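Importin subunit beta-1 (Saccharomyces cerevisiae, PDB 5OWU) carries proteins into the nucleus as the importin beta subunit, acting together with importin alpha, which binds the classical nuclear localization signal of the cargo. Local coordinates at residues L270-M275 against K323-N328; T292-E297 against Q356-N361; F317-I322 against Q360-H365. All coordinates share one frame; numbering follows the deposited sequence.

How the contacts relate
Following the chain from the N terminus, helix 260-274 comes first, and contact 1 closes a loop of 47 residues by bringing it to helix 317-332. Before that loop is complete, helix 280-306 has begun contact 2, which reaches forward to helix 347-362. Helix 317-332 starts contact 3, whose second segment runs past the end of helix 347-362. Contact 1 therefore crosses the other two, while contacts 2 and 3 overlap in their second segments, sharing Gln-360 and Asn-361. Contacts 1 and 2 join HEAT 7 to HEAT 8, first helix to first and second to second; contact 3 holds the two helices of HEAT 8 together.

Contact 1: L270-M275 against K323-N328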
# COMPACT_ATOMS: atom_id res chain seq x y z
N LEU A 270 11.18 6.22 -30.16
CA LEU A 270 9.91 5.52 -30.36
C LEU A 270 8.83 6.02 -29.40
O LEU A 270 7.72 6.39 -29.82
CB LEU A 270 10.11 4.01 -30.20
CG LEU A 270 11.02 3.28 -31.20
CD1 LEU A 270 11.13 1.82 -30.82
CD2 LEU A 270 10.50 3.42 -32.62
N THR A 271 9.14 6.02 -28.10
CA THR A 271 8.12 6.38 -27.12
C THR A 271 7.74 7.85 -27.23
O THR A 271 6.56 8.21 -27.09
CB THR A 271 8.59 6.04 -25.71
OG1 THR A 271 9.73 6.84 -25.35
CG2 THR A 271 8.95 4.56 -25.61
N ILE A 272 8.73 8.71 -27.50
CA ILE A 272 8.40 10.12 -27.70
C ILE A 272 7.48 10.28 -28.90
O ILE A 272 6.54 11.09 -28.88
CB ILE A 272 9.68 10.95 -27.86
CG1 ILE A 272 10.39 11.05 -26.51
CG2 ILE A 272 9.36 12.35 -28.41
CD1 ILE A 272 11.68 11.84 -26.52
N ALA A 273 7.73 9.53 -29.97
CA ALA A 273 6.91 9.63 -31.16
C ALA A 273 5.47 9.23 -30.86
O ALA A 273 4.53 9.97 -31.19
CB ALA A 273 7.49 8.75 -32.27
N THR A 274 5.28 8.07 -30.22
CA THR A 274 3.92 7.60 -29.99
C THR A 274 3.20 8.37 -28.88
O THR A 274 1.97 8.25 -28.77
CB THR A 274 3.92 6.11 -29.67
OG1 THR A 274 4.98 5.81 -28.76
CG2 THR A 274 4.11 5.31 -30.95
N MET A 275 3.90 9.17 -28.07
CA MET A 275 3.19 9.99 -27.09
C MET A 275 2.24 10.99 -27.75
O MET A 275 1.38 11.55 -27.07
CB MET A 275 4.16 10.74 -26.19
CG MET A 275 3.51 11.27 -24.93
SD MET A 275 4.69 11.86 -23.71
CE MET A 275 5.50 10.34 -23.24
N LYS A 323 13.19 18.37 -22.69
CA LYS A 323 12.95 19.21 -23.85
C LYS A 323 11.99 18.56 -24.83
O LYS A 323 11.13 19.23 -25.42
CB LYS A 323 14.28 19.53 -24.55
CG LYS A 323 15.26 20.42 -23.75
CD LYS A 323 16.65 20.54 -24.44
CE LYS A 323 17.72 21.18 -23.53
NZ LYS A 323 19.14 21.06 -24.05
N ASP A 324 12.14 17.25 -25.06
CA ASP A 324 11.37 16.54 -26.07
C ASP A 324 10.14 15.82 -25.52
O ASP A 324 9.16 15.67 -26.26
CB ASP A 324 12.27 15.53 -26.78
CG ASP A 324 13.63 16.11 -27.12
OD1 ASP A 324 13.68 17.29 -27.51
OD2 ASP A 324 14.65 15.40 -26.99
N VAL A 325 10.16 15.37 -24.26
CA VAL A 325 9.04 14.61 -23.71
C VAL A 325 7.95 15.54 -23.19
O VAL A 325 6.76 15.33 -23.43
CB VAL A 325 9.53 13.67 -22.59
CG1 VAL A 325 8.35 13.03 -21.89
CG2 VAL A 325 10.45 12.60 -23.16
N VAL A 326 8.34 16.57 -22.43
CA VAL A 326 7.36 17.33 -21.65
C VAL A 326 6.34 18.04 -22.54
O VAL A 326 5.15 18.08 -22.18
CB VAL A 326 8.07 18.28 -20.68
CG1 VAL A 326 7.09 19.25 -20.01
CG2 VAL A 326 8.77 17.45 -19.62
N PRO A 327 6.71 18.63 -23.68
CA PRO A 327 5.67 19.24 -24.53
C PRO A 327 4.58 18.28 -24.95
O PRO A 327 3.40 18.65 -25.02
CB PRO A 327 6.48 19.76 -25.73
CG PRO A 327 7.85 20.01 -25.17
CD PRO A 327 8.07 18.94 -24.15
N ASN A 328 4.93 17.02 -25.21
CA ASN A 328 3.92 16.03 -25.58
C ASN A 328 3.00 15.69 -24.41
O ASN A 328 1.77 15.56 -24.59
CB ASN A 328 4.61 14.78 -26.12
CG ASN A 328 5.39 15.06 -27.41
OD1 ASN A 328 5.10 16.02 -28.13
ND2 ASN A 328 6.37 14.22 -27.69
O HOH W 1 1.29 14.44 -27.10
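Ile-272 and Met-275 supply most of the apolar packing here, against Val-325 and the aliphatic carbon of Asn-328. The delta methyl of Ile-272, CD1, lies 3.7 Å from Val-325 CG2, the two branched side chains crossing at about a right angle. The same CD1 also touches CB of Asp-324, so the acidic residue offers its beta carbon to the methyl. A beta-branched isoleucine suits the place because its branches diverge: CG1 carries CD1 toward Val-325, while CG2 comes within 3.6 Å of Asn-328 ND2. An alanine here would probably open a gap beside Val-325 CG2 and Asp-324 CB and leave Asn-328 ND2 without the CG2 methyl beside it. Met-275 runs out straight to SD, which rests 3.8 Å from Asn-328 CB; a bend at chi3 (-67°) then places CE 4.1 Å from Val-325 CG1. Its unbranched, flexible chain can reach both Asn-328 and Val-325, and Leu-329, Leu-332 and Trp-290 cover it further.

Polar contacts are sparse. Asn-328 ND2 stands 3.4 Å from the carbonyl oxygen of Ile-272, but the angle is too poor for a hydrogen bond. A water joins the backbones instead, donating to Met-275 O at 2.9 Å and to Asn-328 O at 2.8 Å, and so bridges the end of one segment to the end of the other.

The two helical segments run nearly alongside in the same direction, 25° apart, with Ile-272 level with Val-325 and Met-275 with Asn-328. Such side-by-side packing of equivalent helices, here the first helix of HEAT 7 on the first of HEAT 8, is the stacking that builds a HEAT-repeat solenoid.

Contact 2: T292-E297 against Q356-N361; sequences TICEEE and QLFAQN
Around Cys-294 and Leu-357 the helical segments 292-297 and 356-361 run the same way, their axes 9.1 Å apart at closest and inclined by 29°. This is the stacking of a HEAT solenoid, the second helix of HEAT 7 against the second of HEAT 8. Where the helices come together the beta carbons of Cys-294 and Leu-357 meet at 3.6 Å, the small cysteine keeping the contact close to the backbone. CD1 of Leu-357 lies 3.9 Å from Glu-295 CG and as near to its OE2, so it meets both the methylene and one carboxylate oxygen.

The sulfur of Cys-294 lies over a face of the Phe-358 ring. SG is 3.8 Å from the ring centroid and 16° off the normal, shifted toward the CD2–CE2 rim, a sulfur-aromatic contact that uses the polarisable thiol well. Ala-318 and Val-325 of helix 317-332 also pack on this phenylalanine.

Beyond this apolar patch comes a polar pair. The buried carboxylate of Glu-297 serves several donors: OE2 accepts from Tyr-256 OH and from the backbone N of Phe-317, at the start of helix 317-332, a position likely to stabilise its negative charge. CG of Asn-361 is anti to the backbone N, which carries CG toward the helix of Glu-297. There Asn-361 ND2 donates to Glu-297 OE1 over 3.1 Å at 152°, with the oxygen almost exactly in the amide plane and receiving the N-H on its anti lone pair.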
# COMPACT_ATOMS: atom_id res chain seq x y z
N THR A 292 7.40 5.23 -15.32
CA THR A 292 8.26 4.20 -14.75
C THR A 292 9.70 4.68 -14.65
O THR A 292 10.35 4.54 -13.61
CB THR A 292 8.17 2.91 -15.57
OG1 THR A 292 6.82 2.44 -15.59
CG2 THR A 292 9.04 1.84 -14.98
N ILE A 293 10.21 5.28 -15.74
CA ILE A 293 11.56 5.84 -15.69
C ILE A 293 11.71 6.81 -14.52
O ILE A 293 12.66 6.71 -13.72
CB ILE A 293 11.91 6.52 -17.02
CG1 ILE A 293 12.05 5.47 -18.12
CG2 ILE A 293 13.19 7.33 -16.90
CD1 ILE A 293 12.25 6.05 -19.52
N CYS A 294 10.82 7.79 -14.44
CA CYS A 294 10.93 8.78 -13.37
C CYS A 294 10.91 8.12 -12.00
O CYS A 294 11.70 8.46 -11.12
CB CYS A 294 9.81 9.82 -13.47
SG CYS A 294 10.03 10.98 -14.82
N GLU A 295 9.99 7.17 -11.79
CA GLU A 295 9.90 6.51 -10.49
C GLU A 295 11.21 5.83 -10.13
O GLU A 295 11.66 5.88 -8.97
CB GLU A 295 8.76 5.48 -10.50
CG GLU A 295 7.39 6.10 -10.65
CD GLU A 295 6.32 5.06 -10.94
OE1 GLU A 295 6.65 3.86 -10.98
OE2 GLU A 295 5.15 5.46 -11.14
N GLU A 296 11.85 5.18 -11.11
CA GLU A 296 13.10 4.48 -10.83
C GLU A 296 14.21 5.47 -10.51
O GLU A 296 15.01 5.24 -9.60
CB GLU A 296 13.49 3.59 -12.01
CG GLU A 296 12.57 2.39 -12.25
CD GLU A 296 12.32 1.54 -11.00
OE1 GLU A 296 13.28 1.28 -10.24
OE2 GLU A 296 11.16 1.14 -10.78
N GLU A 297 14.27 6.59 -11.23
CA GLU A 297 15.33 7.55 -10.97
C GLU A 297 15.13 8.28 -9.64
O GLU A 297 16.11 8.59 -8.94
CB GLU A 297 15.45 8.52 -12.15
CG GLU A 297 15.85 7.75 -13.42
CD GLU A 297 16.05 8.61 -14.66
OE1 GLU A 297 15.52 9.73 -14.73
OE2 GLU A 297 16.74 8.13 -15.57
N GLN A 356 4.04 15.42 -12.81
CA GLN A 356 4.47 15.62 -11.43
C GLN A 356 5.71 14.80 -11.11
O GLN A 356 6.60 15.26 -10.38
CB GLN A 356 3.33 15.29 -10.47
CG GLN A 356 2.12 16.17 -10.70
CD GLN A 356 0.95 15.81 -9.80
OE1 GLN A 356 1.13 15.29 -8.70
NE2 GLN A 356 -0.27 16.10 -10.27
N LEU A 357 5.80 13.58 -11.65
CA LEU A 357 7.02 12.79 -11.46
C LEU A 357 8.23 13.48 -12.10
O LEU A 357 9.33 13.50 -11.52
CB LEU A 357 6.84 11.39 -12.05
CG LEU A 357 5.85 10.48 -11.31
CD1 LEU A 357 5.59 9.21 -12.09
CD2 LEU A 357 6.38 10.15 -9.92
N PHE A 358 8.06 14.02 -13.30
CA PHE A 358 9.15 14.76 -13.93
C PHE A 358 9.60 15.91 -13.05
O PHE A 358 10.80 16.13 -12.86
CB PHE A 358 8.72 15.28 -15.30
CG PHE A 358 9.16 14.42 -16.45
CD1 PHE A 358 10.42 14.60 -17.02
CD2 PHE A 358 8.34 13.42 -16.95
CE1 PHE A 358 10.85 13.81 -18.07
CE2 PHE A 358 8.76 12.62 -18.00
CZ PHE A 358 10.01 12.82 -18.57
N ALA A 359 8.65 16.66 -12.48
CA ALA A 359 9.02 17.81 -11.67
C ALA A 359 9.75 17.40 -10.40
O ALA A 359 10.72 18.05 -10.00
CB ALA A 359 7.78 18.64 -11.32
N GLN A 360 9.29 16.32 -9.75
CA GLN A 360 9.98 15.84 -8.55
C GLN A 360 11.37 15.33 -8.89
O GLN A 360 12.32 15.54 -8.12
CB GLN A 360 9.15 14.73 -7.89
CG GLN A 360 7.84 15.22 -7.29
CD GLN A 360 6.92 14.09 -6.90
OE1 GLN A 360 6.78 13.10 -7.62
NE2 GLN A 360 6.27 14.23 -5.75
N ASN A 361 11.52 14.67 -10.03
CA ASN A 361 12.79 14.06 -10.39
C ASN A 361 13.79 15.08 -10.91
O ASN A 361 15.00 14.91 -10.71
CB ASN A 361 12.53 12.98 -11.45
CG ASN A 361 13.78 12.21 -11.83
OD1 ASN A 361 14.76 12.17 -11.08
ND2 ASN A 361 13.74 11.57 -12.99

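Contact 3: F317-I322 against Q360-H365; sequences FALSSI and QNCGNH
Leu-319 and Ile-322 close on Cys-362, at the end of helix 347-362, and on His-365 just beyond it. CD1 of Leu-319 sits over a face of the imidazole, 3.5 Å from the centroid of the His-365 ring and 19° off the normal, toward the CG–ND1 side: a CH-pi contact in which the methyl covers a ring at the protein's surface. Ile-322 CD1 touches two beta carbons, 3.5 Å from Cys-362 CB, which is tight for a carbon pair, and equally near His-365 CB. The small cysteine lets its CB and its SG both meet this methyl. Its sulfur lies nearest Leu-319 N, at 3.6 Å, with Ala-318 CB at 4.0 Å. The small Ala-318 also leaves room for the amide of Asn-361, whose ND2 is 3.5 Å from the alanine CB and is held by Glu-297.

Behind these residues the backbone sets the geometry. The helix breaks at Gly-363, where phi is positive (57°), a conformation glycine adopts easily; the chain then turns, and His-365 N bonds to Cys-362 O at 3.1 Å, which sets the backbone of His-365 beside Leu-319, whose CG is anti to the backbone N (chi1 -174°). Phe-317, Ser-320 and Ser-321 meet aromatic side chains of the chain of another protein, Phe-317 edge-to-face.

The contact packs the two helices of HEAT 8 against each other where the second one ends, forming the helical hairpin that defines a HEAT repeat.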
# COMPACT_ATOMS: atom_id res chain seq x y z
N PHE A 317 17.75 9.68 -17.59
CA PHE A 317 16.94 9.62 -18.81
C PHE A 317 15.93 10.77 -18.86
O PHE A 317 15.78 11.44 -19.89
CB PHE A 317 16.20 8.28 -18.89
CG PHE A 317 17.09 7.09 -19.09
CD1 PHE A 317 18.10 7.11 -20.05
CD2 PHE A 317 16.91 5.94 -18.33
CE1 PHE A 317 18.91 6.00 -20.23
CE2 PHE A 317 17.73 4.83 -18.52
CZ PHE A 317 18.73 4.87 -19.47
N ALA A 318 15.19 10.97 -17.77
CA ALA A 318 14.14 11.98 -17.75
C ALA A 318 14.74 13.37 -17.91
O ALA A 318 14.29 14.16 -18.75
CB ALA A 318 13.34 11.88 -16.45
N LEU A 319 15.76 13.69 -17.11
CA LEU A 319 16.37 15.01 -17.17
C LEU A 319 16.79 15.37 -18.59
O LEU A 319 16.43 16.43 -19.11
CB LEU A 319 17.58 15.06 -16.23
CG LEU A 319 18.26 16.42 -16.07
CD1 LEU A 319 17.32 17.39 -15.39
CD2 LEU A 319 19.55 16.30 -15.28
N SER A 320 17.52 14.47 -19.25
CA SER A 320 18.02 14.73 -20.59
C SER A 320 16.90 14.90 -21.61
O SER A 320 17.07 15.60 -22.61
CB SER A 320 18.94 13.60 -21.04
OG SER A 320 19.99 13.37 -20.12
N SER A 321 15.76 14.25 -21.39
CA SER A 321 14.69 14.17 -22.38
C SER A 321 13.60 15.21 -22.18
O SER A 321 12.66 15.26 -22.98
CB SER A 321 14.06 12.78 -22.36
OG SER A 321 15.05 11.77 -22.43
N ILE A 322 13.69 16.04 -21.13
CA ILE A 322 12.60 16.97 -20.79
C ILE A 322 12.20 17.79 -22.00
O ILE A 322 11.00 17.94 -22.30
CB ILE A 322 13.01 17.87 -19.62
CG1 ILE A 322 13.02 17.08 -18.32
CG2 ILE A 322 12.07 19.06 -19.49
CD1 ILE A 322 13.61 17.82 -17.17
N GLN A 360 9.29 16.32 -9.75
CA GLN A 360 9.98 15.84 -8.55
C GLN A 360 11.37 15.33 -8.89
O GLN A 360 12.32 15.54 -8.12
CB GLN A 360 9.15 14.73 -7.89
CG GLN A 360 7.84 15.22 -7.29
CD GLN A 360 6.92 14.09 -6.90
OE1 GLN A 360 6.78 13.10 -7.62
NE2 GLN A 360 6.27 14.23 -5.75
N ASN A 361 11.52 14.67 -10.03
CA ASN A 361 12.79 14.06 -10.39
C ASN A 361 13.79 15.08 -10.91
O ASN A 361 15.00 14.91 -10.71
CB ASN A 361 12.53 12.98 -11.45
CG ASN A 361 13.78 12.21 -11.83
OD1 ASN A 361 14.76 12.17 -11.08
ND2 ASN A 361 13.74 11.57 -12.99
N CYS A 362 13.32 16.14 -11.55
CA CYS A 362 14.17 17.02 -12.35
C CYS A 362 14.16 18.48 -11.90
O CYS A 362 14.89 19.29 -12.48
CB CYS A 362 13.74 16.95 -13.82
SG CYS A 362 13.79 15.28 -14.49
N GLY A 363 13.34 18.84 -10.91
CA GLY A 363 13.44 20.16 -10.32
C GLY A 363 13.30 21.28 -11.34
O GLY A 363 12.41 21.26 -12.21
N ASN A 364 14.18 22.27 -11.24
CA ASN A 364 14.09 23.48 -12.07
C ASN A 364 14.08 23.18 -13.56
O ASN A 364 13.61 24.00 -14.35
CB ASN A 364 15.26 24.42 -11.75
CG ASN A 364 15.18 25.01 -10.36
OD1 ASN A 364 14.16 24.92 -9.69
ND2 ASN A 364 16.28 25.63 -9.92
N HIS A 365 14.59 22.02 -14.00
CA HIS A 365 14.60 21.76 -15.43
C HIS A 365 13.20 21.63 -16.02
O HIS A 365 13.05 21.72 -17.25
CB HIS A 365 15.40 20.49 -15.74
CG HIS A 365 16.88 20.66 -15.62
ND1 HIS A 365 17.54 20.65 -14.41
CD2 HIS A 365 17.83 20.84 -16.56
CE1 HIS A 365 18.83 20.82 -14.61
NE2 HIS A 365 19.04 20.94 -15.91